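Local coordinates for sporozoite microneme protein essential for cell traversal (Plasmodium berghei, PDB 4U5A) that is a microneme protein essential for the traversal of host cells by Plasmodium sporozoites, at residues A[35-39]-A[120-124]; A[108-112]-A[184-188]. All coordinates share one frame. Residue numbers count along the deposited sequence, not the author numbering.

Contact 1: residues A[35-39]-A[120-124]; sequences LFLDI and KSHII
Near one end of the SPECT1 four-helix bundle, helices 10-39 and 88-126 run side by side in the same direction. The local axes of residues 35-39 and 120-124 approach to 10.1 Å and are inclined by 13°. Both segments are regular α-helix, with α-helical hydrogen bonds from Ile39 N to Leu35 O (3.0 Å) and from Ile124 N to Lys120 O (2.9 Å). The closest backbones are those of Ile39 and Ile124, whose CA atoms lie 6.3 Å apart. No hydrogen bond links the segments, and the 290 Å² buried between them comes from van der Waals packing. Lys120 leans across with its aliphatic chain, chi1 and chi2 both t: its CG meets Ile39 CG1 at 3.7 Å, its CD meets Leu35 CD2 at 3.7 Å, and its CE lies 4.0 Å from Asp38 CB. The methylenes thus lie along Leu35, Asp38 and Ile39, while NZ makes no salt bridge with Asp38. Three residues on, Ile123 (m, t) brings CG2 to 4.0 Å from CG2 of Ile39, itself m, t; Ile123 also touches Phe173 and Ile174 of helix 167-197, and Ile39 reaches Leu54 of helix 49-57, so two further helices flank this pairing. Ile124, also m, t, reaches across to the backbone of 35-39, its CG1 4.4 Å from Ile39 CA and its CD1 3.6 Å from the carbonyl O of Asp38.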
loop_
_atom_site.group_PDB
_atom_site.type_symbol
_atom_site.label_atom_id
_atom_site.label_comp_id
_atom_site.label_asym_id
_atom_site.label_seq_id
_atom_site.Cartn_x
_atom_site.Cartn_y
_atom_site.Cartn_z
ATOM N N LEU A 35 0.490 -5.170 -9.117
ATOM C CA LEU A 35 1.939 -5.335 -9.040
ATOM C C LEU A 35 2.279 -6.817 -9.103
ATOM O O LEU A 35 3.036 -7.266 -9.978
ATOM C CB LEU A 35 2.505 -4.728 -7.753
ATOM C CG LEU A 35 2.626 -3.208 -7.639
ATOM C CD1 LEU A 35 3.275 -2.827 -6.316
ATOM C CD2 LEU A 35 3.411 -2.636 -8.805
ATOM N N PHE A 36 1.692 -7.581 -8.185
ATOM C CA PHE A 36 1.963 -9.014 -8.127
ATOM C C PHE A 36 1.580 -9.764 -9.411
ATOM O O PHE A 36 2.313 -10.642 -9.853
ATOM C CB PHE A 36 1.246 -9.633 -6.928
ATOM C CG PHE A 36 2.021 -9.527 -5.647
ATOM C CD1 PHE A 36 2.990 -10.464 -5.331
ATOM C CD2 PHE A 36 1.784 -8.487 -4.761
ATOM C CE1 PHE A 36 3.709 -10.372 -4.154
ATOM C CE2 PHE A 36 2.497 -8.386 -3.580
ATOM C CZ PHE A 36 3.463 -9.330 -3.277
ATOM N N LEU A 37 0.452 -9.406 -10.016
ATOM C CA LEU A 37 0.003 -10.045 -11.251
ATOM C C LEU A 37 0.961 -9.753 -12.398
ATOM O O LEU A 37 1.273 -10.635 -13.199
ATOM C CB LEU A 37 -1.411 -9.585 -11.616
ATOM C CG LEU A 37 -2.545 -10.020 -10.681
ATOM C CD1 LEU A 37 -3.892 -9.567 -11.213
ATOM C CD2 LEU A 37 -2.532 -11.525 -10.468
ATOM N N ASP A 38 1.411 -8.504 -12.485
ATOM C CA ASP A 38 2.355 -8.103 -13.518
ATOM C C ASP A 38 3.683 -8.830 -13.338
ATOM O O ASP A 38 4.362 -9.149 -14.314
ATOM C CB ASP A 38 2.572 -6.587 -13.501
ATOM C CG ASP A 38 1.353 -5.819 -13.968
ATOM O OD1 ASP A 38 0.505 -6.416 -14.665
ATOM O OD2 ASP A 38 1.239 -4.622 -13.628
ATOM N N ILE A 39 4.047 -9.103 -12.089
ATOM C CA ILE A 39 5.258 -9.877 -11.827
ATOM C C ILE A 39 5.069 -11.345 -12.211
ATOM O O ILE A 39 5.995 -11.987 -12.706
ATOM C CB ILE A 39 5.685 -9.790 -10.346
ATOM C CG1 ILE A 39 5.954 -8.339 -9.950
ATOM C CG2 ILE A 39 6.930 -10.631 -10.091
ATOM C CD1 ILE A 39 6.472 -8.178 -8.536
ATOM N N LYS A 120 9.293 -4.022 -8.460
ATOM C CA LYS A 120 8.680 -4.924 -9.435
ATOM C C LYS A 120 9.470 -4.952 -10.735
ATOM O O LYS A 120 9.794 -6.028 -11.252
ATOM C CB LYS A 120 7.235 -4.504 -9.720
ATOM C CG LYS A 120 6.723 -4.925 -11.095
ATOM C CD LYS A 120 5.394 -4.263 -11.427
ATOM C CE LYS A 120 5.375 -3.738 -12.855
ATOM N NZ LYS A 120 6.362 -2.633 -13.018
ATOM N N SER A 121 9.768 -3.765 -11.264
ATOM C CA SER A 121 10.558 -3.657 -12.487
ATOM C C SER A 121 11.906 -4.351 -12.317
ATOM O O SER A 121 12.359 -5.087 -13.201
ATOM C CB SER A 121 10.760 -2.191 -12.878
ATOM O OG SER A 121 9.534 -1.584 -13.254
ATOM N N HIS A 122 12.535 -4.114 -11.169
ATOM C CA HIS A 122 13.818 -4.726 -10.846
ATOM C C HIS A 122 13.726 -6.256 -10.867
ATOM O O HIS A 122 14.609 -6.938 -11.407
ATOM C CB HIS A 122 14.296 -4.232 -9.478
ATOM C CG HIS A 122 15.736 -4.516 -9.195
ATOM N ND1 HIS A 122 16.586 -5.078 -10.125
ATOM C CD2 HIS A 122 16.484 -4.314 -8.082
ATOM C CE1 HIS A 122 17.789 -5.211 -9.599
ATOM N NE2 HIS A 122 17.754 -4.753 -8.358
ATOM N N ILE A 123 12.653 -6.791 -10.286
ATOM C CA ILE A 123 12.447 -8.237 -10.245
ATOM C C ILE A 123 12.239 -8.815 -11.647
ATOM O O ILE A 123 12.856 -9.823 -12.006
ATOM C CB ILE A 123 11.241 -8.617 -9.354
ATOM C CG1 ILE A 123 11.555 -8.341 -7.878
ATOM C CG2 ILE A 123 10.872 -10.081 -9.538
ATOM C CD1 ILE A 123 10.353 -8.473 -6.959
ATOM N N ILE A 124 11.367 -8.184 -12.430
ATOM C CA ILE A 124 11.109 -8.638 -13.797
ATOM C C ILE A 124 12.393 -8.641 -14.618
ATOM O O ILE A 124 12.659 -9.592 -15.347
ATOM C CB ILE A 124 10.037 -7.777 -14.506
ATOM C CG1 ILE A 124 8.636 -8.170 -14.021
ATOM C CG2 ILE A 124 10.089 -7.982 -16.004
ATOM C CD1 ILE A 124 7.504 -7.369 -14.652
#

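Contact 2: residues A[108-112]-A[184-188]; sequences KLNSL and NLTDL
Segments 108-112 and 184-188 are continuous α-helix, held by backbone bonds from Leu112 N to Lys108 O (3.0 Å) and from Leu188 N to Asn184 O (3.1 Å). They run antiparallel at 176°, with axes 11.3 Å apart. Three CA pairs set the register: Lys108 with Leu188 at 7.9 Å, Leu109 with Leu185 at 8.1 Å, and Leu112 with Asn184 at 8.0 Å. Leucine-leucine contacts dominate the 269 Å² interface. Leu109 and Leu185, both m, t, start sideways from their helices but turn their tips inward, bringing their CD2 atoms to 3.8 Å. Leu109 CD2 is also 3.7 Å from Leu188 CD2, while Leu112 CD2 meets Leu185 CD2 at 3.6 Å. Leu188 points toward the other helix, with chi1 t and chi2 p; Leu112 does likewise, but its chi1 of -133° falls between wells. This is an apolar layer of a four-helix bundle, where helices 88-126 and 167-197 are antiparallel neighbours and helix 59-84 packs on Leu109, through Leu65, and on Leu185, through Pro61 and Lys64. Polar residues at the margin contribute only carbon to the closest approaches. Lys108 CB lies 3.6 Å from Leu188 CD1, and its chain, chi1 and chi2 both m, then leads the amine away from the other helix. Asn184 CB packs 3.7 Å from Leu112 CD1, with no hydrogen bond crossing between the segments.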
loop_
_atom_site.group_PDB
_atom_site.type_symbol
_atom_site.label_atom_id
_atom_site.label_comp_id
_atom_site.label_asym_id
_atom_site.label_seq_id
_atom_site.Cartn_x
_atom_site.Cartn_y
_atom_site.Cartn_z
ATOM N N LYS A 108 1.305 7.691 2.533
ATOM C CA LYS A 108 2.359 6.726 2.833
ATOM C C LYS A 108 2.222 5.481 1.949
ATOM O O LYS A 108 3.212 4.955 1.418
ATOM C CB LYS A 108 2.322 6.330 4.308
ATOM C CG LYS A 108 2.476 7.500 5.274
ATOM C CD LYS A 108 3.775 8.265 5.065
ATOM C CE LYS A 108 4.886 7.769 5.979
ATOM N NZ LYS A 108 6.101 8.630 5.879
ATOM N N LEU A 109 0.982 5.032 1.776
ATOM C CA LEU A 109 0.689 3.870 0.944
ATOM C C LEU A 109 1.072 4.102 -0.519
ATOM O O LEU A 109 1.648 3.222 -1.152
ATOM C CB LEU A 109 -0.791 3.502 1.056
ATOM C CG LEU A 109 -1.157 2.717 2.323
ATOM C CD1 LEU A 109 -2.660 2.495 2.428
ATOM C CD2 LEU A 109 -0.411 1.393 2.372
ATOM N N ASN A 110 0.742 5.274 -1.056
ATOM C CA ASN A 110 1.091 5.599 -2.440
ATOM C C ASN A 110 2.612 5.670 -2.651
ATOM O O ASN A 110 3.136 5.191 -3.670
ATOM C CB ASN A 110 0.437 6.920 -2.858
ATOM C CG ASN A 110 -1.074 6.802 -3.037
ATOM O OD1 ASN A 110 -1.593 5.741 -3.383
ATOM N ND2 ASN A 110 -1.784 7.902 -2.801
ATOM N N SER A 111 3.318 6.246 -1.679
ATOM C CA SER A 111 4.779 6.264 -1.717
ATOM C C SER A 111 5.325 4.831 -1.780
ATOM O O SER A 111 6.194 4.496 -2.611
ATOM C CB SER A 111 5.325 7.001 -0.489
ATOM O OG SER A 111 6.742 7.048 -0.489
ATOM N N LEU A 112 4.773 3.990 -0.910
ATOM C CA LEU A 112 5.123 2.576 -0.841
ATOM C C LEU A 112 4.885 1.876 -2.181
ATOM O O LEU A 112 5.690 1.038 -2.620
ATOM C CB LEU A 112 4.310 1.905 0.266
ATOM C CG LEU A 112 5.049 0.990 1.243
ATOM C CD1 LEU A 112 6.309 1.660 1.763
ATOM C CD2 LEU A 112 4.138 0.626 2.398
ATOM N N ASN A 184 7.165 -2.307 6.338
ATOM C CA ASN A 184 6.666 -0.942 6.170
ATOM C C ASN A 184 5.157 -0.858 6.377
ATOM O O ASN A 184 4.654 0.125 6.919
ATOM C CB ASN A 184 7.026 -0.398 4.782
ATOM C CG ASN A 184 8.459 0.090 4.698
ATOM O OD1 ASN A 184 9.000 0.632 5.660
ATOM N ND2 ASN A 184 9.083 -0.103 3.542
ATOM N N LEU A 185 4.440 -1.892 5.945
ATOM C CA LEU A 185 2.994 -1.957 6.135
ATOM C C LEU A 185 2.657 -2.174 7.605
ATOM O O LEU A 185 1.648 -1.674 8.103
ATOM C CB LEU A 185 2.390 -3.074 5.278
ATOM C CG LEU A 185 2.403 -2.863 3.762
ATOM C CD1 LEU A 185 1.914 -4.103 3.032
ATOM C CD2 LEU A 185 1.548 -1.662 3.396
ATOM N N THR A 186 3.519 -2.908 8.298
ATOM C CA THR A 186 3.312 -3.216 9.706
ATOM C C THR A 186 3.521 -1.990 10.589
ATOM O O THR A 186 2.767 -1.754 11.533
ATOM C CB THR A 186 4.260 -4.343 10.158
ATOM O OG1 THR A 186 3.931 -5.545 9.454
ATOM C CG2 THR A 186 4.133 -4.599 11.646
ATOM N N ASP A 187 4.542 -1.204 10.266
ATOM C CA ASP A 187 4.837 0.017 11.006
ATOM C C ASP A 187 3.826 1.118 10.696
ATOM O O ASP A 187 3.583 1.999 11.521
ATOM C CB ASP A 187 6.260 0.487 10.704
ATOM C CG ASP A 187 7.309 -0.504 11.176
ATOM O OD1 ASP A 187 6.952 -1.432 11.934
ATOM O OD2 ASP A 187 8.487 -0.360 10.787
ATOM N N LEU A 188 3.235 1.056 9.506
ATOM C CA LEU A 188 2.206 2.009 9.107
ATOM C C LEU A 188 0.948 1.791 9.934
ATOM O O LEU A 188 0.294 2.744 10.360
ATOM C CB LEU A 188 1.897 1.869 7.618
ATOM C CG LEU A 188 1.110 3.001 6.958
ATOM C CD1 LEU A 188 1.740 4.346 7.269
ATOM C CD2 LEU A 188 1.045 2.782 5.457
#

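Overall arrangement
Both contacts draw on helix 88-126, contact 2 just past the middle of it and contact 1 close to its C-terminal end. Their centres are 18 Å apart, and their nearest atoms, about 6 Å apart, do not touch. The centre of contact 2 is about 6 Å from the centre of the chain and that of contact 1 about 15 Å. Along the sequence the segments alternate, 35-39, 108-112, 120-124, 184-188, so the two pairings cross along the chain. Helix 88-126 is thereby joined in parallel to helix 10-39 and antiparallel to helix 167-197, bringing distant parts of the chain into one elongated, all-helical bundle.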